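Local coordinates for 3-oxoacyl-(acyl-carrier protein) synthase II (PDB 1J3N) that probably catalyses the decarboxylative condensation of malonyl units, carried on acyl-carrier protein, with a growing acyl chain in fatty acid elongation, at residues T7-L12 with V17-F22; D69-Y74 with V102-G107; Q80-D85 with A233-L238; T111-S116 with A191-A196; M135-A140 with S154-T159. All coordinates share one frame; numbering follows the deposited sequence.

In the fold
From the N terminus, contact 1 closes first, where strand 4-13 is met by the short returning strand 16-17, which leads into helix 19-28. Contact 2 follows in series and sets the start of helix 70-86 against the loop beyond strand 98-103. The same helix opens contact 3 at residues 80-85, before contact 2 has closed, so the two cross; contact 3 ends on strand 232-240, a sheet neighbour of strand 4-13. Nested in its long loop is contact 4, joining helices 109-122 and 194-202, and nested within contact 4 is contact 5. Contacts 1 and 3 touch around the shared sheet, their centres about 7 Å apart, while contacts 2, 4 and 5 reach the second subunit.

Contact 1 (T7-L12 with V17-F22); sequences TGLGAL and VGQEAF
Ala11 and Gly18 join across a short beta-hairpin that passes directly into a helix, at the N-terminal strand of the thiolase fold of condensing enzymes. The backbone bond runs from Gly18 N to Ala11 O, 2.7 Å, its donor close to the line of the carbonyl (C=O...N 166°). Next to it Leu12 and Val17 form an antiparallel non-hydrogen-bonded pair. Gly18, with the positive phi of 106° that glycine readily adopts, is the N-cap of helix 19-28.

A single water bridges the backbones: it donates to Leu9 O and accepts from Gln19 N, an N-H of the first helical turn, with a weak further bond from Ala11 N.

The apolar contacts lie in three places. Leu12 and Val17 run side by side on one face of the sheet, with Leu12 CD1 3.9 Å from Val17 CG1. Ala11 CB sits 3.9 Å from Gln19 CA and meets the Phe22 ring obliquely at CD2; helix 343-357 packs on Ala11 through Ile349 and on Phe22 through Val346 and Gln353. Gln19 crosses Leu9 at a slant; its bend at chi2 (-82°) sends the amide away to Asp85, where NE2 is bound, and leaves the aliphatic part on the leucine. There Gln19 CG touches two atoms, Leu9 CB at 3.4 Å and Leu9 CD1 at 3.5 Å.

Contact 2 (D69-Y74 with V102-G107); sequences DRFVQY and VGTGIG
A glycine CA sits over the middle of an aromatic ring: Gly107 CA stands 3.8 Å from the centroid of the Phe71 ring and only 3° off its normal, a CH-pi contact almost centred over the face. The carbonyl end of the glycine lies toward one side of the ring, bringing Gly107 C to 3.4 Å from Phe71 CD1. Val72 CG2 lies over the opposite face, nearer its rim, so the ring has backbone on one side and a methyl on the other.

Thr104 crosses Phe71 at about a right angle. Its OG1 approaches Phe71 CD2 at 3.9 Å and its CG2 approaches Phe71 CE2 at 4.1 Å. With chi1 at 86°, Phe71 CG lies on the side of the main chain that an earlier helical turn would usually fill; Phe71 is only the second residue of helix 70-86, which is consistent with this choice.

Both partners are held by bonds within their own segments. Asp69, the N-cap, takes Phe71 N on the anti lone pair of OD1 at 2.9 Å and a nearly straight 171°, while its OD2 is bound to Thr111. Thr104 OG1 accepts from Gly107 N at 3.2 Å, a bond that closes the bend carrying Gly107 over the ring; the same hydroxyl is hydrogen-bonded to Thr188 O. Ile106, whose side chain leads away from the helix, packs on Met135 of the second subunit. The arrangement joins a side-chain-capped helix start to an ST motif in the loop that follows a core strand of the N-terminal half of the thiolase fold.

Contact 3 (Q80-D85 with A233-L238); sequences QLALED and AGVLVL
Ala82 CB points toward strand 233-238 and settles between Val235 and Val237, two residues apart and facing the helix together. The valines share one rotamer, with CG1 anti to the backbone N (chi1 176° and 175°), yet they offer different branches. Val235 presents CG1, which leans forward along the strand to 4.1 Å from Ala82 CB. Val237 presents CG2, which leans back to 4.0 Å from the same Ala82 CB. The alanine methyl is thus flanked by two methyls, and beneath it lies backbone: Ala82 CB is 3.3 Å from Val235 O, a carbonyl that already accepts from Gly10 N in the adjoining strand. Val237 CG2 also rests against the helix backbone, 3.6 Å from Ala82 O.

With so small a residue at the interface, the axes of the two short segments come within 7.5 Å and are turned by -35°. This is the layering of the thiolase fold, helix 70-86 lying on one face of the N-terminal sheet. Ala78 and Ala86, one turn before and after Ala82, carry the same seam onward against Val235 and Val237. Leu236 faces the other way, onto Val6 and Leu9 of strand 4-13.

Leu83 starts away from the strand, but its end turns back toward Val237 and also packs on Leu184. On the far side of the helix Gln80 NE2 donates to Glu84 OE2, 3.1 Å, in the plane of its own amide. Asp85 points toward the sheet, and its OD2 is hydrogen-bonded to Leu9 N of strand 4-13 and to Tyr252 OH.

Contact 4 (T111-S116 with A191-A196); sequences TWEAQS and AITPMA
Glu113 OE1 accepts two hydrogen bonds at the start of helix 194-202. Thr193 OG1 donates at 2.8 Å from above the carboxylate plane, 47° out of it. Met195 N donates from the opposite face, on the syn side, at 2.9 Å and 149°. The oxygen is pressed close to carbon too, with Met195 CB 3.0 Å from Glu113 OE1, while Glu113 OE2 lies 3.4 Å from Pro194 CD.

Glu113 reaches this far because its chain is extended beyond CG, running antiparallel to that of Met195. A buried carboxylate thus meets a helix N terminus, where the helix dipole would probably favour the ionised form. Thr193 is the N-cap residue of that helix: its hydroxyl proton goes to the glutamate, while its oxygen accepts a weak bond from Ala196 N at 3.4 Å.

Further out, Met109 of the same chain backs Thr193, Met195 and Ala196, and Phe39 lies on Pro194. The junction of the two helices belongs to the homodimer interface: the Trp112 ring stacks on Trp112 of the second subunit, Pro194 packs on Phe119 of that subunit, and Met195 packs on its Ile127.

Contact 5 (M135-A140 with S154-T159); sequences MIANMA and SSTVVT
Ala137 and Asn138 are the middle residues of a type I beta turn from Ile136 to Met139, closed by Met139 N to Ile136 O at 3.2 Å, and the turn lies against the extended segment 154-159 with Asn138 CA 5.4 Å from Thr156 CA.

Thr156 splits its two branches between them. Its CG2, anti to the backbone N, comes to 3.6 Å from Ala137 O, while its OG1, beside the N (chi1 -61°), reaches 3.2 Å from Asn138 CA. A water joins Ala137 to Thr156, donating to Ala137 O at 2.6 Å and accepting from Thr156 OG1 at 2.7 Å, so the turn carbonyl is linked to the hydroxyl without a direct bond. Two residues on, Val158 CG2 meets Ala137 CB at 3.7 Å.

In the thiolase fold this extended run forms the edge at which the two core sheets of a dimer meet. In keeping with that, Thr156 and Val158 make backbone hydrogen bonds to the second subunit, and Val158 packs on Val158 of that subunit. The chain goes on into helix 163-176; in related condensing enzymes the nucleophilic cysteine sits at the N-terminal end of the equivalent helix. Ser154 O is hydrogen-bonded to His399 ND1 of the second subunit.

Contact 1 (T7-L12 with V17-F22)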
# COMPACT_ATOMS: atom_id res chain seq x y z
N THR A 7 -11.73 -12.97 14.98
CA THR A 7 -12.62 -14.12 15.02
C THR A 7 -12.30 -15.20 13.99
O THR A 7 -12.98 -16.22 13.92
CB THR A 7 -14.08 -13.68 14.79
OG1 THR A 7 -14.20 -13.11 13.49
CG2 THR A 7 -14.50 -12.65 15.84
N GLY A 8 -11.27 -14.96 13.19
CA GLY A 8 -10.89 -15.93 12.18
C GLY A 8 -9.41 -15.89 11.89
O GLY A 8 -8.83 -14.81 11.75
N LEU A 9 -8.78 -17.06 11.80
CA LEU A 9 -7.36 -17.13 11.52
C LEU A 9 -7.13 -18.02 10.30
O LEU A 9 -7.43 -19.22 10.33
CB LEU A 9 -6.60 -17.68 12.73
CG LEU A 9 -6.78 -16.92 14.05
CD1 LEU A 9 -6.19 -17.73 15.19
CD2 LEU A 9 -6.11 -15.55 13.97
N GLY A 10 -6.64 -17.41 9.23
CA GLY A 10 -6.34 -18.15 8.01
C GLY A 10 -4.84 -18.13 7.86
O GLY A 10 -4.26 -17.11 7.48
N ALA A 11 -4.20 -19.25 8.16
CA ALA A 11 -2.75 -19.34 8.09
C ALA A 11 -2.25 -20.31 7.02
O ALA A 11 -2.65 -21.47 6.99
CB ALA A 11 -2.19 -19.75 9.45
N LEU A 12 -1.37 -19.81 6.15
CA LEU A 12 -0.77 -20.64 5.11
C LEU A 12 0.73 -20.47 5.34
O LEU A 12 1.32 -19.49 4.90
CB LEU A 12 -1.16 -20.13 3.71
CG LEU A 12 -0.73 -21.01 2.53
CD1 LEU A 12 -1.30 -22.42 2.69
CD2 LEU A 12 -1.20 -20.39 1.24
N VAL A 17 -0.47 -25.91 6.96
CA VAL A 17 -1.55 -25.29 6.20
C VAL A 17 -2.74 -25.27 7.16
O VAL A 17 -3.22 -26.32 7.60
CB VAL A 17 -1.93 -26.11 4.94
CG1 VAL A 17 -3.15 -25.50 4.26
CG2 VAL A 17 -0.77 -26.16 3.97
N GLY A 18 -3.21 -24.08 7.49
CA GLY A 18 -4.32 -23.96 8.40
C GLY A 18 -3.83 -23.49 9.76
O GLY A 18 -2.74 -23.84 10.21
N GLN A 19 -4.67 -22.69 10.41
CA GLN A 19 -4.38 -22.12 11.72
C GLN A 19 -4.02 -23.17 12.79
O GLN A 19 -3.04 -23.01 13.53
CB GLN A 19 -5.60 -21.28 12.13
CG GLN A 19 -5.66 -20.80 13.56
CD GLN A 19 -6.19 -21.84 14.50
OE1 GLN A 19 -5.43 -22.51 15.19
NE2 GLN A 19 -7.51 -22.01 14.52
N GLU A 20 -4.79 -24.26 12.88
CA GLU A 20 -4.50 -25.28 13.88
C GLU A 20 -3.17 -25.99 13.61
O GLU A 20 -2.37 -26.18 14.53
CB GLU A 20 -5.65 -26.29 13.96
CG GLU A 20 -5.49 -27.35 15.06
CD GLU A 20 -5.22 -26.76 16.44
OE1 GLU A 20 -5.96 -25.84 16.87
OE2 GLU A 20 -4.27 -27.21 17.12
N ALA A 21 -2.93 -26.38 12.36
CA ALA A 21 -1.68 -27.06 12.01
C ALA A 21 -0.49 -26.16 12.36
O ALA A 21 0.54 -26.63 12.85
CB ALA A 21 -1.65 -27.39 10.51
N PHE A 22 -0.65 -24.87 12.11
CA PHE A 22 0.40 -23.89 12.40
C PHE A 22 0.70 -23.85 13.89
O PHE A 22 1.87 -23.85 14.29
CB PHE A 22 -0.05 -22.50 11.90
CG PHE A 22 0.93 -21.38 12.21
CD1 PHE A 22 2.30 -21.55 12.04
CD2 PHE A 22 0.46 -20.14 12.62
CE1 PHE A 22 3.19 -20.50 12.29
CE2 PHE A 22 1.33 -19.08 12.86
CZ PHE A 22 2.71 -19.27 12.69
O HOH W 1 -6.52 -21.39 9.18

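Contact 2 (D69-Y74 with V102-G107)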
# COMPACT_ATOMS: atom_id res chain seq x y z
N ASP A 69 -1.29 -15.09 -9.92
CA ASP A 69 0.10 -15.21 -9.49
C ASP A 69 0.09 -15.91 -8.14
O ASP A 69 -0.89 -15.85 -7.40
CB ASP A 69 0.74 -13.83 -9.36
CG ASP A 69 2.20 -13.89 -8.98
OD1 ASP A 69 2.50 -14.15 -7.78
OD2 ASP A 69 3.05 -13.69 -9.87
N ARG A 70 1.19 -16.59 -7.82
CA ARG A 70 1.29 -17.30 -6.55
C ARG A 70 0.93 -16.43 -5.33
O ARG A 70 0.32 -16.92 -4.38
CB ARG A 70 2.71 -17.86 -6.39
CG ARG A 70 2.87 -18.88 -5.28
CD ARG A 70 4.31 -19.39 -5.19
NE ARG A 70 4.65 -20.34 -6.25
CZ ARG A 70 4.38 -21.64 -6.22
NH1 ARG A 70 3.75 -22.17 -5.17
NH2 ARG A 70 4.74 -22.42 -7.22
N PHE A 71 1.28 -15.14 -5.33
CA PHE A 71 0.96 -14.34 -4.15
C PHE A 71 -0.53 -14.13 -3.98
O PHE A 71 -1.03 -14.03 -2.85
CB PHE A 71 1.71 -12.99 -4.14
CG PHE A 71 1.03 -11.87 -4.90
CD1 PHE A 71 1.11 -11.80 -6.28
CD2 PHE A 71 0.36 -10.86 -4.21
CE1 PHE A 71 0.53 -10.73 -6.97
CE2 PHE A 71 -0.22 -9.79 -4.88
CZ PHE A 71 -0.13 -9.73 -6.27
N VAL A 72 -1.25 -14.08 -5.09
CA VAL A 72 -2.70 -13.92 -5.03
C VAL A 72 -3.29 -15.29 -4.67
O VAL A 72 -4.28 -15.38 -3.96
CB VAL A 72 -3.27 -13.41 -6.37
CG1 VAL A 72 -4.78 -13.57 -6.41
CG2 VAL A 72 -2.91 -11.91 -6.55
N GLN A 73 -2.66 -16.36 -5.16
CA GLN A 73 -3.14 -17.70 -4.85
C GLN A 73 -3.07 -17.95 -3.33
O GLN A 73 -3.99 -18.51 -2.75
CB GLN A 73 -2.31 -18.75 -5.59
CG GLN A 73 -2.70 -18.92 -7.05
CD GLN A 73 -1.94 -20.03 -7.73
OE1 GLN A 73 -1.75 -21.11 -7.16
NE2 GLN A 73 -1.51 -19.79 -8.97
N TYR A 74 -1.99 -17.51 -2.70
CA TYR A 74 -1.85 -17.69 -1.26
C TYR A 74 -2.87 -16.85 -0.51
O TYR A 74 -3.48 -17.31 0.46
CB TYR A 74 -0.44 -17.31 -0.81
CG TYR A 74 0.65 -18.24 -1.28
CD1 TYR A 74 0.35 -19.43 -1.95
CD2 TYR A 74 1.99 -17.94 -1.05
CE1 TYR A 74 1.35 -20.30 -2.37
CE2 TYR A 74 3.00 -18.81 -1.46
CZ TYR A 74 2.68 -19.98 -2.12
OH TYR A 74 3.67 -20.85 -2.52
N VAL A 102 -5.44 -6.94 2.20
CA VAL A 102 -4.33 -7.89 2.26
C VAL A 102 -3.17 -7.26 1.51
O VAL A 102 -3.26 -7.01 0.30
CB VAL A 102 -4.72 -9.22 1.61
CG1 VAL A 102 -3.57 -10.22 1.73
CG2 VAL A 102 -5.96 -9.78 2.30
N GLY A 103 -2.10 -6.97 2.23
CA GLY A 103 -0.95 -6.35 1.60
C GLY A 103 0.08 -7.36 1.14
O GLY A 103 -0.07 -8.56 1.37
N THR A 104 1.12 -6.86 0.49
CA THR A 104 2.21 -7.69 0.01
C THR A 104 3.42 -6.77 -0.10
O THR A 104 3.27 -5.56 -0.18
CB THR A 104 1.88 -8.29 -1.38
OG1 THR A 104 2.96 -9.13 -1.81
CG2 THR A 104 1.68 -7.18 -2.40
N GLY A 105 4.62 -7.33 -0.07
CA GLY A 105 5.80 -6.49 -0.16
C GLY A 105 6.32 -6.33 -1.59
O GLY A 105 6.75 -5.24 -1.98
N ILE A 106 6.24 -7.41 -2.36
CA ILE A 106 6.74 -7.44 -3.73
C ILE A 106 5.67 -7.69 -4.80
O ILE A 106 5.78 -7.20 -5.93
CB ILE A 106 7.83 -8.54 -3.86
CG1 ILE A 106 9.04 -8.17 -3.01
CG2 ILE A 106 8.23 -8.73 -5.32
CD1 ILE A 106 10.20 -9.14 -3.14
N GLY A 107 4.64 -8.46 -4.46
CA GLY A 107 3.59 -8.73 -5.43
C GLY A 107 3.91 -9.92 -6.31
O GLY A 107 4.51 -10.89 -5.85

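Contact 3 (Q80-D85 with A233-L238)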
# COMPACT_ATOMS: atom_id res chain seq x y z
N GLN A 80 -9.91 -17.92 2.51
CA GLN A 80 -10.91 -18.99 2.61
C GLN A 80 -10.76 -19.67 3.97
O GLN A 80 -11.74 -19.87 4.69
CB GLN A 80 -10.73 -20.02 1.48
CG GLN A 80 -11.85 -21.06 1.43
CD GLN A 80 -11.76 -21.99 0.23
OE1 GLN A 80 -11.34 -21.59 -0.86
NE2 GLN A 80 -12.17 -23.24 0.42
N LEU A 81 -9.52 -20.03 4.32
CA LEU A 81 -9.25 -20.66 5.60
C LEU A 81 -9.72 -19.75 6.74
O LEU A 81 -10.26 -20.22 7.74
CB LEU A 81 -7.75 -20.94 5.75
CG LEU A 81 -7.08 -21.93 4.77
CD1 LEU A 81 -5.59 -22.00 5.07
CD2 LEU A 81 -7.71 -23.30 4.91
N ALA A 82 -9.52 -18.45 6.57
CA ALA A 82 -9.92 -17.48 7.59
C ALA A 82 -11.44 -17.46 7.79
O ALA A 82 -11.93 -17.55 8.92
CB ALA A 82 -9.43 -16.09 7.21
N LEU A 83 -12.17 -17.35 6.69
CA LEU A 83 -13.62 -17.33 6.75
C LEU A 83 -14.14 -18.63 7.34
O LEU A 83 -15.07 -18.63 8.14
CB LEU A 83 -14.21 -17.13 5.36
CG LEU A 83 -14.08 -15.73 4.76
CD1 LEU A 83 -14.61 -15.75 3.33
CD2 LEU A 83 -14.86 -14.74 5.62
N GLU A 84 -13.53 -19.75 6.94
CA GLU A 84 -13.94 -21.06 7.44
C GLU A 84 -13.72 -21.15 8.95
O GLU A 84 -14.59 -21.63 9.68
CB GLU A 84 -13.17 -22.17 6.71
CG GLU A 84 -13.91 -22.72 5.49
CD GLU A 84 -13.02 -23.48 4.51
OE1 GLU A 84 -12.05 -24.12 4.96
OE2 GLU A 84 -13.31 -23.44 3.30
N ASP A 85 -12.56 -20.68 9.40
CA ASP A 85 -12.19 -20.69 10.81
C ASP A 85 -13.09 -19.77 11.64
O ASP A 85 -13.26 -19.98 12.84
CB ASP A 85 -10.73 -20.27 10.98
CG ASP A 85 -10.25 -20.36 12.43
OD1 ASP A 85 -10.17 -21.49 12.97
OD2 ASP A 85 -9.95 -19.30 13.02
N ALA A 233 1.02 -16.77 3.61
CA ALA A 233 0.07 -15.69 3.78
C ALA A 233 -0.67 -15.82 5.10
O ALA A 233 -0.85 -16.91 5.63
CB ALA A 233 -0.94 -15.69 2.63
N GLY A 234 -1.10 -14.67 5.61
CA GLY A 234 -1.84 -14.66 6.84
C GLY A 234 -3.00 -13.71 6.64
O GLY A 234 -2.78 -12.53 6.34
N VAL A 235 -4.22 -14.22 6.79
CA VAL A 235 -5.42 -13.41 6.65
C VAL A 235 -6.26 -13.63 7.90
O VAL A 235 -6.60 -14.76 8.26
CB VAL A 235 -6.24 -13.80 5.39
CG1 VAL A 235 -7.53 -13.00 5.35
CG2 VAL A 235 -5.42 -13.52 4.14
N LEU A 236 -6.56 -12.54 8.60
CA LEU A 236 -7.35 -12.64 9.81
C LEU A 236 -8.69 -11.96 9.60
O LEU A 236 -8.80 -11.03 8.81
CB LEU A 236 -6.61 -11.97 10.99
CG LEU A 236 -5.25 -12.55 11.41
CD1 LEU A 236 -4.16 -12.20 10.39
CD2 LEU A 236 -4.88 -11.99 12.77
N VAL A 237 -9.70 -12.46 10.29
CA VAL A 237 -11.03 -11.86 10.21
C VAL A 237 -11.12 -10.86 11.37
O VAL A 237 -11.10 -11.27 12.53
CB VAL A 237 -12.14 -12.93 10.39
CG1 VAL A 237 -13.51 -12.25 10.43
CG2 VAL A 237 -12.10 -13.93 9.24
N LEU A 238 -11.18 -9.57 11.07
CA LEU A 238 -11.31 -8.56 12.13
C LEU A 238 -12.79 -8.23 12.14
O LEU A 238 -13.42 -8.17 11.08
CB LEU A 238 -10.47 -7.32 11.83
CG LEU A 238 -8.96 -7.50 11.75
CD1 LEU A 238 -8.31 -6.13 11.86
CD2 LEU A 238 -8.46 -8.41 12.86

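Contact 4 (T111-S116 with A191-A196)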
# COMPACT_ATOMS: atom_id res chain seq x y z
N THR A 111 5.50 -13.68 -11.90
CA THR A 111 4.96 -13.06 -13.11
C THR A 111 5.96 -12.07 -13.69
O THR A 111 6.12 -11.97 -14.91
CB THR A 111 3.62 -12.34 -12.81
OG1 THR A 111 2.64 -13.31 -12.44
CG2 THR A 111 3.14 -11.57 -14.03
N TRP A 112 6.64 -11.34 -12.81
CA TRP A 112 7.64 -10.38 -13.25
C TRP A 112 8.75 -11.07 -14.04
O TRP A 112 9.20 -10.56 -15.07
CB TRP A 112 8.24 -9.63 -12.06
CG TRP A 112 7.55 -8.32 -11.73
CD1 TRP A 112 6.79 -8.04 -10.63
CD2 TRP A 112 7.64 -7.10 -12.48
NE1 TRP A 112 6.40 -6.72 -10.65
CE2 TRP A 112 6.91 -6.12 -11.77
CE3 TRP A 112 8.26 -6.75 -13.69
CZ2 TRP A 112 6.78 -4.80 -12.23
CZ3 TRP A 112 8.14 -5.43 -14.14
CH2 TRP A 112 7.40 -4.47 -13.41
N GLU A 113 9.20 -12.23 -13.56
CA GLU A 113 10.26 -12.96 -14.24
C GLU A 113 9.78 -13.55 -15.56
O GLU A 113 10.49 -13.49 -16.57
CB GLU A 113 10.81 -14.08 -13.36
CG GLU A 113 11.48 -13.59 -12.08
CD GLU A 113 12.22 -14.70 -11.35
OE1 GLU A 113 12.75 -14.43 -10.25
OE2 GLU A 113 12.27 -15.83 -11.88
N ALA A 114 8.58 -14.12 -15.55
CA ALA A 114 8.01 -14.73 -16.74
C ALA A 114 7.77 -13.72 -17.86
O ALA A 114 8.20 -13.92 -19.00
CB ALA A 114 6.71 -15.45 -16.40
N GLN A 115 7.10 -12.61 -17.54
CA GLN A 115 6.81 -11.60 -18.54
C GLN A 115 8.02 -10.76 -18.96
O GLN A 115 8.13 -10.38 -20.12
CB GLN A 115 5.67 -10.70 -18.04
CG GLN A 115 4.34 -11.44 -17.93
CD GLN A 115 3.93 -12.10 -19.23
OE1 GLN A 115 3.91 -11.46 -20.28
NE2 GLN A 115 3.58 -13.39 -19.16
N SER A 116 8.92 -10.47 -18.03
CA SER A 116 10.10 -9.70 -18.40
C SER A 116 10.89 -10.54 -19.41
O SER A 116 11.58 -10.01 -20.27
CB SER A 116 10.96 -9.40 -17.17
OG SER A 116 11.62 -10.56 -16.71
N ALA A 191 7.82 -14.74 -3.00
CA ALA A 191 9.06 -14.32 -3.62
C ALA A 191 10.21 -15.33 -3.63
O ALA A 191 11.39 -14.95 -3.75
CB ALA A 191 9.53 -13.01 -2.99
N ILE A 192 9.89 -16.61 -3.49
CA ILE A 192 10.94 -17.62 -3.53
C ILE A 192 11.17 -17.87 -5.02
O ILE A 192 10.62 -18.80 -5.62
CB ILE A 192 10.51 -18.93 -2.83
CG1 ILE A 192 10.31 -18.65 -1.33
CG2 ILE A 192 11.57 -20.01 -3.03
CD1 ILE A 192 10.00 -19.89 -0.48
N THR A 193 11.97 -16.98 -5.61
CA THR A 193 12.30 -17.05 -7.03
C THR A 193 13.79 -16.76 -7.22
O THR A 193 14.45 -16.21 -6.33
CB THR A 193 11.44 -16.05 -7.86
OG1 THR A 193 11.87 -14.71 -7.61
CG2 THR A 193 9.98 -16.18 -7.50
N PRO A 194 14.34 -17.14 -8.38
CA PRO A 194 15.76 -16.91 -8.66
C PRO A 194 16.19 -15.46 -8.48
O PRO A 194 17.20 -15.16 -7.83
CB PRO A 194 15.91 -17.36 -10.11
CG PRO A 194 14.83 -18.39 -10.27
CD PRO A 194 13.67 -17.82 -9.50
N MET A 195 15.40 -14.55 -9.05
CA MET A 195 15.71 -13.13 -8.99
C MET A 195 15.59 -12.47 -7.63
O MET A 195 16.34 -11.55 -7.32
CB MET A 195 14.85 -12.37 -10.01
CG MET A 195 15.04 -10.86 -9.98
SD MET A 195 14.27 -10.08 -11.42
CE MET A 195 15.32 -8.66 -11.60
N ALA A 196 14.63 -12.91 -6.82
CA ALA A 196 14.44 -12.32 -5.49
C ALA A 196 15.46 -12.82 -4.48
O ALA A 196 16.03 -12.04 -3.72
CB ALA A 196 13.04 -12.62 -4.99

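Contact 5 (M135-A140 with S154-T159)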
# COMPACT_ATOMS: atom_id res chain seq x y z
N MET A 135 0.40 -9.11 -11.68
CA MET A 135 1.53 -8.67 -10.87
C MET A 135 1.34 -7.55 -9.84
O MET A 135 2.03 -7.55 -8.81
CB MET A 135 2.71 -8.31 -11.79
CG MET A 135 2.64 -6.93 -12.44
SD MET A 135 3.28 -5.63 -11.36
CE MET A 135 3.12 -4.19 -12.47
N ILE A 136 0.42 -6.62 -10.07
CA ILE A 136 0.25 -5.51 -9.12
C ILE A 136 -0.27 -5.90 -7.73
O ILE A 136 -1.13 -6.76 -7.58
CB ILE A 136 -0.61 -4.37 -9.73
CG1 ILE A 136 -2.00 -4.86 -10.11
CG2 ILE A 136 0.08 -3.82 -10.97
CD1 ILE A 136 -2.89 -3.76 -10.67
N ALA A 137 0.28 -5.24 -6.72
CA ALA A 137 -0.02 -5.50 -5.31
C ALA A 137 -1.47 -5.53 -4.86
O ALA A 137 -1.83 -6.33 -4.01
CB ALA A 137 0.76 -4.51 -4.42
N ASN A 138 -2.29 -4.65 -5.41
CA ASN A 138 -3.69 -4.56 -5.02
C ASN A 138 -4.57 -5.72 -5.50
O ASN A 138 -5.76 -5.74 -5.20
CB ASN A 138 -4.28 -3.24 -5.52
CG ASN A 138 -4.22 -3.12 -7.04
OD1 ASN A 138 -5.24 -3.23 -7.73
ND2 ASN A 138 -3.02 -2.91 -7.56
N MET A 139 -3.99 -6.67 -6.22
CA MET A 139 -4.80 -7.77 -6.73
C MET A 139 -5.15 -8.86 -5.72
O MET A 139 -6.02 -9.68 -5.98
CB MET A 139 -4.15 -8.38 -7.97
CG MET A 139 -4.12 -7.44 -9.16
SD MET A 139 -5.70 -6.66 -9.47
CE MET A 139 -6.61 -7.98 -10.21
N ALA A 140 -4.48 -8.87 -4.57
CA ALA A 140 -4.81 -9.85 -3.55
C ALA A 140 -6.13 -9.38 -2.91
O ALA A 140 -7.07 -10.16 -2.77
CB ALA A 140 -3.71 -9.92 -2.50
N SER A 154 -11.71 -1.58 -0.18
CA SER A 154 -10.74 -2.59 -0.62
C SER A 154 -9.40 -1.89 -0.85
O SER A 154 -9.18 -1.29 -1.90
CB SER A 154 -11.22 -3.25 -1.92
OG SER A 154 -10.42 -4.37 -2.26
N SER A 155 -8.51 -1.96 0.14
CA SER A 155 -7.22 -1.30 0.01
C SER A 155 -6.02 -2.23 0.14
O SER A 155 -6.15 -3.41 0.48
CB SER A 155 -7.10 -0.16 1.04
OG SER A 155 -6.07 0.74 0.66
N THR A 156 -4.84 -1.68 -0.14
CA THR A 156 -3.60 -2.43 -0.11
C THR A 156 -2.42 -1.59 0.36
O THR A 156 -2.19 -0.51 -0.16
CB THR A 156 -3.25 -2.97 -1.52
OG1 THR A 156 -4.29 -3.86 -1.97
CG2 THR A 156 -1.92 -3.71 -1.49
N VAL A 157 -1.68 -2.09 1.35
CA VAL A 157 -0.50 -1.39 1.84
C VAL A 157 0.72 -2.23 1.48
O VAL A 157 0.68 -3.47 1.49
CB VAL A 157 -0.55 -1.19 3.38
CG1 VAL A 157 -1.72 -0.29 3.76
CG2 VAL A 157 -0.68 -2.54 4.08
N VAL A 158 1.81 -1.55 1.14
CA VAL A 158 3.06 -2.18 0.78
C VAL A 158 4.15 -1.46 1.56
O VAL A 158 4.57 -0.36 1.19
CB VAL A 158 3.35 -2.04 -0.74
CG1 VAL A 158 4.71 -2.65 -1.09
CG2 VAL A 158 2.24 -2.73 -1.54
N THR A 159 4.58 -2.06 2.67
CA THR A 159 5.62 -1.49 3.50
C THR A 159 6.63 -2.56 3.90
O THR A 159 7.03 -2.68 5.07
CB THR A 159 5.01 -0.82 4.76
OG1 THR A 159 4.07 -1.70 5.39
CG2 THR A 159 4.31 0.48 4.37
O HOH W 2 -3.66 -6.50 -2.23